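Local coordinates for BIFUNCTIONAL PROTEIN Proline utilization A (PutA) (Corynebacterium freiburgense, PDB 5UX5), which probably carries out both oxidation steps that convert proline to glutamate, joining an FAD-dependent proline dehydrogenase and an NAD-dependent aldehyde dehydrogenase in one chain, at residues N14-L20 with E362-R367; L178-V183 with L219-R223; L977-D983 with S1014-G1020. All blocks are in the same frame, centred on the assembly; numbering follows the deposited sequence.

Contact 1: N14-L20 with E362-R367; sequences NRDLENL and ELSVER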
ATOM      1  N   ASN A  14      -6.116  34.116  27.290  1.00 45.77           N
ATOM      2  CA  ASN A  14      -5.756  35.399  27.888  1.00 44.15           C
ATOM      3  C   ASN A  14      -5.137  36.262  26.798  1.00 47.23           C
ATOM      4  O   ASN A  14      -4.952  35.817  25.658  1.00 51.50           O
ATOM      5  CB  ASN A  14      -4.757  35.218  29.013  1.00 43.75           C
ATOM      6  CG  ASN A  14      -3.489  34.625  28.501  1.00 53.16           C
ATOM      7  OD1 ASN A  14      -2.579  35.342  28.084  1.00 55.92           O
ATOM      8  ND2 ASN A  14      -3.461  33.310  28.412  1.00 52.57           N
ATOM      9  N   ARG A  15      -4.710  37.468  27.180  1.00 46.72           N
ATOM     10  CA  ARG A  15      -4.195  38.428  26.208  1.00 48.84           C
ATOM     11  C   ARG A  15      -2.723  38.788  26.431  1.00 46.05           C
ATOM     12  O   ARG A  15      -2.281  39.848  25.982  1.00 48.56           O
ATOM     13  CB  ARG A  15      -5.061  39.693  26.202  1.00 46.59           C
ATOM     14  CG  ARG A  15      -6.535  39.439  25.970  1.00 47.05           C
ATOM     15  CD  ARG A  15      -7.116  40.240  24.811  1.00 55.66           C
ATOM     16  NE  ARG A  15      -6.569  41.591  24.708  1.00 56.29           N
ATOM     17  CZ  ARG A  15      -6.425  42.249  23.557  1.00 58.05           C
ATOM     18  NH1 ARG A  15      -6.781  41.671  22.392  1.00 48.10           N
ATOM     19  NH2 ARG A  15      -5.908  43.479  23.566  1.00 56.96           N
ATOM     20  N   ASP A  16      -1.942  37.942  27.109  1.00 43.79           N
ATOM     21  CA  ASP A  16      -0.539  38.285  27.335  1.00 43.64           C
ATOM     22  C   ASP A  16       0.207  38.444  26.011  1.00 45.37           C
ATOM     23  O   ASP A  16       0.929  39.424  25.810  1.00 52.55           O
ATOM     24  CB  ASP A  16       0.125  37.244  28.238  1.00 42.88           C
ATOM     25  CG  ASP A  16      -0.420  37.284  29.649  1.00 60.90           C
ATOM     26  OD1 ASP A  16      -0.823  38.380  30.094  1.00 64.41           O
ATOM     27  OD2 ASP A  16      -0.466  36.226  30.312  1.00 63.14           O
ATOM     28  N   LEU A  17       0.037  37.493  25.089  1.00 50.09           N
ATOM     29  CA  LEU A  17       0.686  37.603  23.780  1.00 58.76           C
ATOM     30  C   LEU A  17       0.284  38.891  23.051  1.00 58.16           C
ATOM     31  O   LEU A  17       1.134  39.561  22.452  1.00 55.72           O
ATOM     32  CB  LEU A  17       0.353  36.372  22.927  1.00 55.30           C
ATOM     33  CG  LEU A  17       1.321  35.206  23.043  1.00 48.75           C
ATOM     34  CD1 LEU A  17       0.949  34.131  22.072  1.00 56.83           C
ATOM     35  CD2 LEU A  17       2.708  35.698  22.719  1.00 45.43           C
ATOM     36  N   GLU A  18      -1.008  39.238  23.053  1.00 58.74           N
ATOM     37  CA  GLU A  18      -1.416  40.508  22.447  1.00 62.44           C
ATOM     38  C   GLU A  18      -0.690  41.698  23.069  1.00 56.31           C
ATOM     39  O   GLU A  18      -0.282  42.622  22.354  1.00 54.09           O
ATOM     40  CB  GLU A  18      -2.934  40.700  22.532  1.00 63.75           C
ATOM     41  CG  GLU A  18      -3.682  40.001  21.388  1.00 64.76           C
ATOM     42  CD  GLU A  18      -4.223  38.637  21.736  1.00 61.05           C
ATOM     43  OE1 GLU A  18      -4.945  38.071  20.891  1.00 56.12           O
ATOM     44  OE2 GLU A  18      -3.889  38.106  22.815  1.00 69.70           O
ATOM     45  N   ASN A  19      -0.497  41.693  24.388  1.00 49.16           N
ATOM     46  CA  ASN A  19       0.165  42.829  25.010  1.00 52.17           C
ATOM     47  C   ASN A  19       1.668  42.823  24.750  1.00 59.52           C
ATOM     48  O   ASN A  19       2.269  43.890  24.566  1.00 59.97           O
ATOM     49  CB  ASN A  19      -0.115  42.849  26.517  1.00 52.21           C
ATOM     50  CG  ASN A  19      -1.601  43.032  26.852  1.00 58.04           C
ATOM     51  OD1 ASN A  19      -2.359  43.696  26.122  1.00 61.49           O
ATOM     52  ND2 ASN A  19      -2.024  42.430  27.968  1.00 52.85           N
ATOM     53  N   LEU A  20       2.282  41.646  24.659  1.00 60.24           N
ATOM     54  CA  LEU A  20       3.726  41.568  24.475  1.00 54.70           C
ATOM     55  C   LEU A  20       4.137  41.667  23.018  1.00 56.18           C
ATOM     56  O   LEU A  20       5.337  41.725  22.732  1.00 58.17           O
ATOM     57  CB  LEU A  20       4.254  40.257  25.072  1.00 47.89           C
ATOM     58  CG  LEU A  20       3.959  39.979  26.553  1.00 45.93           C
ATOM     59  CD1 LEU A  20       4.498  38.641  26.934  1.00 46.67           C
ATOM     60  CD2 LEU A  20       4.563  41.043  27.484  1.00 48.98           C
ATOM     61  N   GLU A 362       9.587  36.069  26.175  1.00 56.73           N
ATOM     62  CA  GLU A 362       8.822  37.151  26.787  1.00 57.70           C
ATOM     63  C   GLU A 362       7.663  36.632  27.628  1.00 57.34           C
ATOM     64  O   GLU A 362       7.331  37.219  28.665  1.00 63.01           O
ATOM     65  CB  GLU A 362       8.319  38.103  25.708  1.00 60.37           C
ATOM     66  CG  GLU A 362       9.412  38.918  25.033  1.00 60.55           C
ATOM     67  CD  GLU A 362      10.159  39.831  26.001  1.00 61.56           C
ATOM     68  OE1 GLU A 362      11.269  40.267  25.638  1.00 64.11           O
ATOM     69  OE2 GLU A 362       9.625  40.158  27.094  1.00 58.56           O
ATOM     70  N   LEU A 363       7.017  35.552  27.196  1.00 57.84           N
ATOM     71  CA  LEU A 363       6.002  34.950  28.052  1.00 51.24           C
ATOM     72  C   LEU A 363       6.616  34.483  29.370  1.00 48.68           C
ATOM     73  O   LEU A 363       6.047  34.725  30.439  1.00 53.58           O
ATOM     74  CB  LEU A 363       5.313  33.788  27.332  1.00 38.41           C
ATOM     75  CG  LEU A 363       4.225  34.048  26.290  1.00 43.29           C
ATOM     76  CD1 LEU A 363       3.752  32.717  25.681  1.00 37.16           C
ATOM     77  CD2 LEU A 363       3.042  34.828  26.881  1.00 39.40           C
ATOM     78  N   SER A 364       7.790  33.834  29.314  1.00 39.14           N
ATOM     79  CA  SER A 364       8.410  33.304  30.527  1.00 47.29           C
ATOM     80  C   SER A 364       8.756  34.420  31.498  1.00 53.78           C
ATOM     81  O   SER A 364       8.580  34.278  32.714  1.00 53.07           O
ATOM     82  CB  SER A 364       9.664  32.503  30.177  1.00 53.03           C
ATOM     83  OG  SER A 364      10.689  33.343  29.665  1.00 59.90           O
ATOM     84  N   VAL A 365       9.253  35.540  30.975  1.00 49.03           N
ATOM     85  CA  VAL A 365       9.608  36.659  31.827  1.00 49.09           C
ATOM     86  C   VAL A 365       8.362  37.318  32.422  1.00 51.05           C
ATOM     87  O   VAL A 365       8.307  37.567  33.629  1.00 50.85           O
ATOM     88  CB  VAL A 365      10.462  37.649  31.030  1.00 45.86           C
ATOM     89  CG1 VAL A 365      10.705  38.894  31.855  1.00 43.99           C
ATOM     90  CG2 VAL A 365      11.774  36.969  30.643  1.00 47.56           C
ATOM     91  N   GLU A 366       7.325  37.555  31.610  1.00 47.77           N
ATOM     92  CA  GLU A 366       6.121  38.218  32.113  1.00 46.92           C
ATOM     93  C   GLU A 366       5.431  37.404  33.194  1.00 49.04           C
ATOM     94  O   GLU A 366       4.838  37.966  34.121  1.00 58.04           O
ATOM     95  CB  GLU A 366       5.154  38.474  30.951  1.00 47.50           C
ATOM     96  CG  GLU A 366       3.763  39.025  31.299  1.00 53.82           C
ATOM     97  CD  GLU A 366       3.783  40.328  32.066  1.00 69.46           C
ATOM     98  OE1 GLU A 366       2.828  40.569  32.840  1.00 72.15           O
ATOM     99  OE2 GLU A 366       4.736  41.118  31.882  1.00 75.93           O
ATOM    100  N   ARG A 367       5.539  36.093  33.123  1.00 48.02           N
ATOM    101  CA  ARG A 367       4.795  35.206  33.996  1.00 48.08           C
ATOM    102  C   ARG A 367       5.652  34.604  35.082  1.00 43.01           C
ATOM    103  O   ARG A 367       5.125  33.857  35.909  1.00 43.16           O
ATOM    104  CB  ARG A 367       4.135  34.088  33.181  1.00 47.30           C
ATOM    105  CG  ARG A 367       3.231  34.612  32.086  1.00 41.82           C
ATOM    106  CD  ARG A 367       2.380  33.505  31.566  1.00 40.97           C
ATOM    107  NE  ARG A 367       1.453  33.933  30.537  1.00 40.97           N
ATOM    108  CZ  ARG A 367       0.963  33.106  29.619  1.00 51.28           C
ATOM    109  NH1 ARG A 367       1.335  31.831  29.613  1.00 57.21           N
ATOM    110  NH2 ARG A 367       0.122  33.541  28.696  1.00 46.78           N
TER
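Leu20 lies over the side of the helical segment 362-367: its CD1 sits 3.6 Å from Glu362 O, 4.1 Å from Leu363 CD2 and 4.1 Å from Glu366 CB. Leu17, one turn earlier, brings its CD2 to 4.2 Å from Leu363 CG, so Leu363 meets both leucines. Beside this apolar patch is a polar one. Arg367 reaches back along its helix and donates through NE (3.0 Å) and NH2 (3.2 Å) to Asp16 OD2, a salt bridge made edge-on to the guanidinium. Asn14 OD1 adds a weak bond from Arg367 NH2 at 3.3 Å, while it also accepts a hydrogen bond from Asp16 N at 2.8 Å in an Asx turn leading into the helix. The two segment axes cross at 106°, 10.6 Å apart. Helix 16-31 thus lies across the C-terminal part of helix 354-367, an outer helix of the proline dehydrogenase barrel; helix 323-337 completes the site, with Leu331 against Leu17, Met334 against Leu363, and Asp335 as a second salt-bridge partner of Arg367, whose NH1 bonds Leu338 O.

Contact 2: L178-V183 with L219-R223; sequences LKNPRV and LALQR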
ATOM      1  N   LEU A 178      24.936   7.183  26.800  1.00 55.40           N
ATOM      2  CA  LEU A 178      24.463   7.553  28.133  1.00 53.68           C
ATOM      3  C   LEU A 178      25.405   7.065  29.240  1.00 51.03           C
ATOM      4  O   LEU A 178      25.311   7.544  30.375  1.00 52.12           O
ATOM      5  CB  LEU A 178      23.049   7.010  28.339  1.00 52.22           C
ATOM      6  CG  LEU A 178      22.112   7.812  29.234  1.00 45.18           C
ATOM      7  CD1 LEU A 178      22.079   9.247  28.769  1.00 37.93           C
ATOM      8  CD2 LEU A 178      20.730   7.207  29.168  1.00 40.80           C
ATOM      9  N   LYS A 179      26.314   6.131  28.935  1.00 42.23           N
ATOM     10  CA  LYS A 179      27.431   5.814  29.814  1.00 43.76           C
ATOM     11  C   LYS A 179      28.556   6.830  29.729  1.00 49.13           C
ATOM     12  O   LYS A 179      29.471   6.774  30.554  1.00 52.10           O
ATOM     13  CB  LYS A 179      28.029   4.440  29.491  1.00 44.78           C
ATOM     14  CG  LYS A 179      27.187   3.237  29.859  1.00 44.87           C
ATOM     15  CD  LYS A 179      27.725   1.982  29.179  1.00 48.45           C
ATOM     16  CE  LYS A 179      27.318   0.708  29.901  1.00 49.63           C
ATOM     17  NZ  LYS A 179      27.694  -0.476  29.093  1.00 51.53           N
ATOM     18  N   ASN A 180      28.546   7.720  28.745  1.00 49.78           N
ATOM     19  CA  ASN A 180      29.596   8.733  28.645  1.00 51.62           C
ATOM     20  C   ASN A 180      29.265   9.900  29.569  1.00 50.99           C
ATOM     21  O   ASN A 180      28.205  10.523  29.413  1.00 46.27           O
ATOM     22  CB  ASN A 180      29.741   9.203  27.199  1.00 49.00           C
ATOM     23  CG  ASN A 180      30.876  10.197  27.002  1.00 52.06           C
ATOM     24  OD1 ASN A 180      31.412  10.761  27.950  1.00 52.40           O
ATOM     25  ND2 ASN A 180      31.248  10.403  25.756  1.00 43.97           N
ATOM     26  N   PRO A 181      30.117  10.219  30.546  1.00 51.33           N
ATOM     27  CA  PRO A 181      29.756  11.263  31.526  1.00 53.47           C
ATOM     28  C   PRO A 181      29.651  12.661  30.943  1.00 50.46           C
ATOM     29  O   PRO A 181      28.973  13.495  31.538  1.00 59.37           O
ATOM     30  CB  PRO A 181      30.887  11.186  32.549  1.00 46.14           C
ATOM     31  CG  PRO A 181      32.039  10.660  31.752  1.00 47.02           C
ATOM     32  CD  PRO A 181      31.457   9.680  30.786  1.00 46.35           C
ATOM     33  N   ARG A 182      30.298  12.960  29.818  1.00 43.91           N
ATOM     34  CA  ARG A 182      30.140  14.286  29.253  1.00 43.30           C
ATOM     35  C   ARG A 182      28.761  14.482  28.644  1.00 44.92           C
ATOM     36  O   ARG A 182      28.329  15.630  28.493  1.00 41.26           O
ATOM     37  CB  ARG A 182      31.200  14.545  28.185  1.00 43.87           C
ATOM     38  CG  ARG A 182      32.539  13.932  28.454  1.00 45.38           C
ATOM     39  CD  ARG A 182      33.534  14.266  27.348  1.00 46.01           C
ATOM     40  NE  ARG A 182      34.723  13.397  27.367  1.00 59.77           N
ATOM     41  CZ  ARG A 182      35.973  13.829  27.530  1.00 65.47           C
ATOM     42  NH1 ARG A 182      36.210  15.128  27.684  1.00 60.36           N
ATOM     43  NH2 ARG A 182      36.990  12.960  27.539  1.00 72.77           N
ATOM     44  N   VAL A 183      28.033  13.393  28.391  1.00 41.26           N
ATOM     45  CA  VAL A 183      26.774  13.431  27.654  1.00 41.60           C
ATOM     46  C   VAL A 183      25.633  13.663  28.640  1.00 51.58           C
ATOM     47  O   VAL A 183      25.412  12.854  29.548  1.00 39.77           O
ATOM     48  CB  VAL A 183      26.563  12.127  26.858  1.00 43.79           C
ATOM     49  CG1 VAL A 183      25.167  12.058  26.244  1.00 38.32           C
ATOM     50  CG2 VAL A 183      27.604  11.988  25.773  1.00 40.17           C
ATOM     51  N   LEU A 219      20.185   3.505  33.128  1.00 47.87           N
ATOM     52  CA  LEU A 219      21.487   4.143  32.968  1.00 49.82           C
ATOM     53  C   LEU A 219      21.444   5.616  33.330  1.00 48.90           C
ATOM     54  O   LEU A 219      22.428   6.147  33.863  1.00 50.07           O
ATOM     55  CB  LEU A 219      22.003   3.987  31.547  1.00 46.30           C
ATOM     56  CG  LEU A 219      22.465   2.608  31.090  1.00 50.97           C
ATOM     57  CD1 LEU A 219      23.093   2.801  29.740  1.00 54.37           C
ATOM     58  CD2 LEU A 219      23.457   1.960  32.041  1.00 44.02           C
ATOM     59  N   ALA A 220      20.298   6.270  33.118  1.00 40.58           N
ATOM     60  CA  ALA A 220      20.131   7.659  33.525  1.00 41.48           C
ATOM     61  C   ALA A 220      19.904   7.808  35.026  1.00 48.06           C
ATOM     62  O   ALA A 220      20.095   8.905  35.556  1.00 52.71           O
ATOM     63  CB  ALA A 220      18.965   8.298  32.771  1.00 38.88           C
ATOM     64  N   LEU A 221      19.472   6.744  35.712  1.00 44.49           N
ATOM     65  CA  LEU A 221      19.360   6.762  37.167  1.00 48.04           C
ATOM     66  C   LEU A 221      20.685   6.480  37.867  1.00 47.34           C
ATOM     67  O   LEU A 221      20.810   6.789  39.054  1.00 52.22           O
ATOM     68  CB  LEU A 221      18.338   5.727  37.647  1.00 48.82           C
ATOM     69  CG  LEU A 221      16.855   5.797  37.302  1.00 52.00           C
ATOM     70  CD1 LEU A 221      16.142   4.557  37.836  1.00 43.29           C
ATOM     71  CD2 LEU A 221      16.223   7.062  37.866  1.00 51.09           C
ATOM     72  N   GLN A 222      21.647   5.840  37.192  1.00 49.26           N
ATOM     73  CA  GLN A 222      22.917   5.506  37.835  1.00 57.74           C
ATOM     74  C   GLN A 222      23.872   6.692  37.899  1.00 59.21           C
ATOM     75  O   GLN A 222      24.897   6.602  38.582  1.00 67.17           O
ATOM     76  CB  GLN A 222      23.550   4.290  37.128  1.00 63.53           C
ATOM     77  CG  GLN A 222      25.053   4.322  36.792  1.00 69.73           C
ATOM     78  CD  GLN A 222      25.444   3.244  35.758  1.00 81.02           C
ATOM     79  OE1 GLN A 222      24.953   2.106  35.802  1.00 78.51           O
ATOM     80  NE2 GLN A 222      26.316   3.614  34.816  1.00 81.97           N
ATOM     81  N   ARG A 223      23.550   7.810  37.251  1.00 56.76           N
ATOM     82  CA  ARG A 223      24.366   9.010  37.343  1.00 58.12           C
ATOM     83  C   ARG A 223      23.602  10.122  38.042  1.00 50.36           C
ATOM     84  O   ARG A 223      22.389  10.256  37.872  1.00 44.46           O
ATOM     85  CB  ARG A 223      24.820   9.501  35.962  1.00 57.33           C
ATOM     86  CG  ARG A 223      25.737   8.558  35.255  1.00 48.21           C
ATOM     87  CD  ARG A 223      25.807   8.872  33.800  1.00 50.45           C
ATOM     88  NE  ARG A 223      26.081  10.281  33.527  1.00 49.61           N
ATOM     89  CZ  ARG A 223      25.954  10.813  32.314  1.00 44.48           C
ATOM     90  NH1 ARG A 223      25.565  10.048  31.309  1.00 44.73           N
ATOM     91  NH2 ARG A 223      26.210  12.090  32.094  1.00 42.59           N
TER
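Arg223 makes the polar half of this contact. Its chain leaves the backbone as m, runs on through a trans chi2, then bends at chi3 (50°, p), which brings the guanidinium into the loop 178-183, whose Asn180 to Val183 part is a type I beta turn. There NH1 donates to Leu178 O at 2.7 Å and NH2 to Val183 O at 2.8 Å, with a weak extra bond from NH1 to Val183 O at 3.3 Å. Both acceptors lie near the guanidinium plane, while Pro181 CA and the carbonyl carbon of Asn180 lie over one of its faces. The turn is also held from within: Val183 N to Asn180 O (3.1 Å) closes it, and Asn180, in its t rotamer, turns OD1 onto Arg182 N (3.1 Å) in an Asx turn, its ND2 bonding Asn139. Leu178 has an off-rotamer chi1 of -149°, which puts CD2 4.2 Å from both Leu219 CB and Ala220 CB. Lys179 is nearly extended beyond chi1, its CG 4.1 Å from Leu219 CD1. These are two neighbouring helix-to-strand connections of the barrel, leading into strands 185-189 and 228-232. Because the arginine bonds to main-chain oxygens here rather than to a carboxylate, its hydrogen bonds read the course of the backbone, whereas the Leu178 packing depends on side chains.

Contact 3: L977-D983 with S1014-G1020; sequences LYVVGDD and SRIRAIG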
ATOM      1  N   LEU A 977      -1.645 -13.351 -33.481  1.00 29.86           N
ATOM      2  CA  LEU A 977      -3.032 -13.797 -33.471  1.00 29.10           C
ATOM      3  C   LEU A 977      -3.224 -14.919 -34.489  1.00 36.37           C
ATOM      4  O   LEU A 977      -2.777 -14.814 -35.631  1.00 46.63           O
ATOM      5  CB  LEU A 977      -3.998 -12.638 -33.750  1.00 31.96           C
ATOM      6  CG  LEU A 977      -5.479 -13.033 -33.700  1.00 30.39           C
ATOM      7  CD1 LEU A 977      -5.828 -13.493 -32.325  1.00 26.89           C
ATOM      8  CD2 LEU A 977      -6.382 -11.890 -34.063  1.00 27.09           C
ATOM      9  N   TYR A 978      -3.833 -16.013 -34.055  1.00 34.51           N
ATOM     10  CA  TYR A 978      -4.153 -17.134 -34.924  1.00 36.68           C
ATOM     11  C   TYR A 978      -5.565 -16.984 -35.477  1.00 40.66           C
ATOM     12  O   TYR A 978      -6.480 -16.540 -34.772  1.00 45.77           O
ATOM     13  CB  TYR A 978      -4.009 -18.462 -34.167  1.00 30.73           C
ATOM     14  CG  TYR A 978      -2.560 -18.826 -33.921  1.00 32.01           C
ATOM     15  CD1 TYR A 978      -1.822 -19.489 -34.900  1.00 32.95           C
ATOM     16  CD2 TYR A 978      -1.925 -18.513 -32.714  1.00 31.57           C
ATOM     17  CE1 TYR A 978      -0.503 -19.818 -34.706  1.00 34.64           C
ATOM     18  CE2 TYR A 978      -0.578 -18.851 -32.496  1.00 33.17           C
ATOM     19  CZ  TYR A 978       0.127 -19.508 -33.499  1.00 42.12           C
ATOM     20  OH  TYR A 978       1.454 -19.861 -33.319  1.00 43.39           O
ATOM     21  N   VAL A 979      -5.739 -17.348 -36.746  1.00 35.64           N
ATOM     22  CA  VAL A 979      -7.004 -17.155 -37.448  1.00 41.52           C
ATOM     23  C   VAL A 979      -7.482 -18.501 -37.977  1.00 45.58           C
ATOM     24  O   VAL A 979      -6.724 -19.214 -38.643  1.00 44.96           O
ATOM     25  CB  VAL A 979      -6.864 -16.134 -38.594  1.00 35.12           C
ATOM     26  CG1 VAL A 979      -8.210 -15.864 -39.244  1.00 30.05           C
ATOM     27  CG2 VAL A 979      -6.234 -14.860 -38.091  1.00 30.13           C
ATOM     28  N   VAL A 980      -8.737 -18.838 -37.694  1.00 38.33           N
ATOM     29  CA  VAL A 980      -9.331 -20.092 -38.137  1.00 36.19           C
ATOM     30  C   VAL A 980     -10.519 -19.812 -39.045  1.00 37.14           C
ATOM     31  O   VAL A 980     -11.410 -19.029 -38.687  1.00 38.83           O
ATOM     32  CB  VAL A 980      -9.775 -20.954 -36.952  1.00 35.96           C
ATOM     33  CG1 VAL A 980     -10.386 -22.227 -37.484  1.00 32.35           C
ATOM     34  CG2 VAL A 980      -8.598 -21.275 -36.124  1.00 46.02           C
ATOM     35  N   GLY A 981     -10.518 -20.419 -40.224  1.00 37.03           N
ATOM     36  CA  GLY A 981     -11.608 -20.257 -41.165  1.00 31.08           C
ATOM     37  C   GLY A 981     -11.151 -19.523 -42.403  1.00 35.00           C
ATOM     38  O   GLY A 981     -10.053 -18.969 -42.466  1.00 41.35           O
ATOM     39  N   ASP A 982     -12.032 -19.506 -43.402  1.00 45.14           N
ATOM     40  CA  ASP A 982     -11.719 -18.867 -44.681  1.00 54.35           C
ATOM     41  C   ASP A 982     -12.821 -17.891 -45.044  1.00 46.67           C
ATOM     42  O   ASP A 982     -13.978 -18.286 -45.233  1.00 48.57           O
ATOM     43  CB  ASP A 982     -11.501 -19.894 -45.797  1.00 61.14           C
ATOM     44  CG  ASP A 982     -10.243 -20.744 -45.571  1.00 74.43           C
ATOM     45  OD1 ASP A 982      -9.164 -20.194 -45.213  1.00 68.81           O
ATOM     46  OD2 ASP A 982     -10.342 -21.978 -45.731  1.00 85.54           O
ATOM     47  N   ASP A 983     -12.455 -16.615 -45.119  1.00 39.14           N
ATOM     48  CA  ASP A 983     -13.355 -15.551 -45.525  1.00 35.24           C
ATOM     49  C   ASP A 983     -12.516 -14.322 -45.812  1.00 43.21           C
ATOM     50  O   ASP A 983     -12.030 -13.677 -44.879  1.00 51.61           O
ATOM     51  CB  ASP A 983     -14.397 -15.275 -44.453  1.00 40.91           C
ATOM     52  CG  ASP A 983     -15.411 -14.250 -44.887  1.00 47.11           C
ATOM     53  OD1 ASP A 983     -15.020 -13.122 -45.258  1.00 51.20           O
ATOM     54  OD2 ASP A 983     -16.606 -14.575 -44.868  1.00 52.83           O
ATOM     55  N   SER A1014      -2.438 -18.934 -26.500  1.00 28.81           N
ATOM     56  CA  SER A1014      -2.690 -18.241 -27.747  1.00 31.03           C
ATOM     57  C   SER A1014      -4.113 -17.695 -27.785  1.00 31.20           C
ATOM     58  O   SER A1014      -5.015 -18.150 -27.070  1.00 28.30           O
ATOM     59  CB  SER A1014      -2.456 -19.180 -28.927  1.00 29.74           C
ATOM     60  OG  SER A1014      -1.156 -19.695 -28.871  1.00 32.08           O
ATOM     61  N   ARG A1015      -4.309 -16.712 -28.650  1.00 27.34           N
ATOM     62  CA  ARG A1015      -5.634 -16.226 -28.997  1.00 26.59           C
ATOM     63  C   ARG A1015      -5.920 -16.660 -30.428  1.00 34.57           C
ATOM     64  O   ARG A1015      -5.075 -16.481 -31.311  1.00 35.13           O
ATOM     65  CB  ARG A1015      -5.718 -14.696 -28.871  1.00 30.30           C
ATOM     66  CG  ARG A1015      -5.776 -14.102 -27.469  1.00 25.16           C
ATOM     67  CD  ARG A1015      -5.825 -12.597 -27.535  1.00 24.66           C
ATOM     68  NE  ARG A1015      -5.716 -11.948 -26.233  1.00 34.04           N
ATOM     69  CZ  ARG A1015      -5.617 -10.628 -26.062  1.00 32.34           C
ATOM     70  NH1 ARG A1015      -5.595  -9.812 -27.105  1.00 30.09           N
ATOM     71  NH2 ARG A1015      -5.527 -10.110 -24.849  1.00 23.20           N
ATOM     72  N   ILE A1016      -7.090 -17.250 -30.658  1.00 32.73           N
ATOM     73  CA  ILE A1016      -7.447 -17.797 -31.962  1.00 33.11           C
ATOM     74  C   ILE A1016      -8.730 -17.121 -32.402  1.00 35.12           C
ATOM     75  O   ILE A1016      -9.755 -17.239 -31.717  1.00 34.76           O
ATOM     76  CB  ILE A1016      -7.610 -19.322 -31.918  1.00 30.38           C
ATOM     77  CG1 ILE A1016      -6.319 -19.976 -31.458  1.00 31.70           C
ATOM     78  CG2 ILE A1016      -7.928 -19.841 -33.233  1.00 28.77           C
ATOM     79  CD1 ILE A1016      -6.560 -21.271 -30.722  1.00 34.68           C
ATOM     80  N   ARG A1017      -8.660 -16.361 -33.507  1.00 31.32           N
ATOM     81  CA  ARG A1017      -9.824 -15.654 -34.041  1.00 36.02           C
ATOM     82  C   ARG A1017     -10.527 -16.518 -35.085  1.00 35.02           C
ATOM     83  O   ARG A1017      -9.886 -17.040 -36.004  1.00 42.46           O
ATOM     84  CB  ARG A1017      -9.426 -14.315 -34.661  1.00 41.17           C
ATOM     85  CG  ARG A1017     -10.595 -13.374 -34.935  1.00 42.06           C
ATOM     86  CD  ARG A1017     -11.230 -12.927 -33.632  1.00 35.60           C
ATOM     87  NE  ARG A1017     -12.271 -11.905 -33.796  1.00 30.78           N
ATOM     88  CZ  ARG A1017     -13.575 -12.151 -33.893  1.00 27.94           C
ATOM     89  NH1 ARG A1017     -14.045 -13.390 -33.861  1.00 24.69           N
ATOM     90  NH2 ARG A1017     -14.422 -11.142 -34.025  1.00 29.87           N
ATOM     91  N   ALA A1018     -11.845 -16.656 -34.941  1.00 30.12           N
ATOM     92  CA  ALA A1018     -12.665 -17.426 -35.864  1.00 27.02           C
ATOM     93  C   ALA A1018     -13.236 -16.501 -36.927  1.00 35.01           C
ATOM     94  O   ALA A1018     -13.842 -15.467 -36.606  1.00 34.63           O
ATOM     95  CB  ALA A1018     -13.811 -18.121 -35.139  1.00 26.65           C
ATOM     96  N   ILE A1019     -13.029 -16.860 -38.193  1.00 38.41           N
ATOM     97  CA  ILE A1019     -13.639 -16.125 -39.289  1.00 35.09           C
ATOM     98  C   ILE A1019     -14.429 -17.092 -40.160  1.00 36.75           C
ATOM     99  O   ILE A1019     -14.073 -18.267 -40.302  1.00 41.71           O
ATOM    100  CB  ILE A1019     -12.584 -15.351 -40.117  1.00 36.82           C
ATOM    101  CG1 ILE A1019     -11.665 -16.293 -40.905  1.00 34.98           C
ATOM    102  CG2 ILE A1019     -11.768 -14.435 -39.219  1.00 28.14           C
ATOM    103  CD1 ILE A1019     -10.811 -15.563 -41.893  1.00 30.67           C
ATOM    104  N   GLY A1020     -15.505 -16.589 -40.761  1.00 39.36           N
ATOM    105  CA  GLY A1020     -16.281 -17.381 -41.695  1.00 37.06           C
ATOM    106  C   GLY A1020     -17.542 -17.950 -41.070  1.00 45.06           C
ATOM    107  O   GLY A1020     -17.874 -17.704 -39.905  1.00 56.96           O
TER
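Segment 1014-1020 opens with Ser1014, whose OG lies 3.8 Å from Tyr978 CE2 and bonds Pro1011 O. Arg1015 starts the parallel pairing: its O accepts from Tyr978 N at 3.0 Å, and Leu977 CD1 packs on its CB at 3.7 Å. Ile1016 pairs with Tyr978 and touches the next residue on the same face, its CG2 3.3 Å from Val980 CG2. Arg1017 bonds through both its backbone N and its backbone O, N to Tyr978 O (2.5 Å, very short) and O to Val980 N (2.7 Å), while its guanidinium goes off to Glu1051. Ala1018 pairs with Val980. Ile1019 N then bonds Val980 O at 2.8 Å, and its CD1 fills in against Val979 CG1 at 3.7 Å. At Gly1020, as at Gly981, the backbone angles call for glycine; a CB on Gly981 would strike Ile1019 O. Strand 965-980 is flanked by strands 1000-1003 and 1015-1018, and 1038-1040 continues the sheet, a Rossmann-like order. Helix 984-997 packs on the Val979 and Arg1017 face, helix 1026-1035 on the Val980 and Ile1016 face.

Contacts 1 and 2 belong to the proline dehydrogenase part of the chain, with centres about 37 Å apart and nearest atoms about 25 Å apart. Both involve ends of barrel helices just before a strand: 354-367 in contact 1, 164-178 and 202-221 in contact 2. Contact 2 falls between the two segments of contact 1 in sequence, so the pairing of 14-20 with 362-367 spans most of the barrel and ties the N-terminal helix to it. Contact 3 comes later, in the C-terminal sheet, across the chain's centre from both; its centre is about 86 Å from that of contact 1 and 81 Å from that of contact 2. They therefore sample separate modules of a bifunctional enzyme.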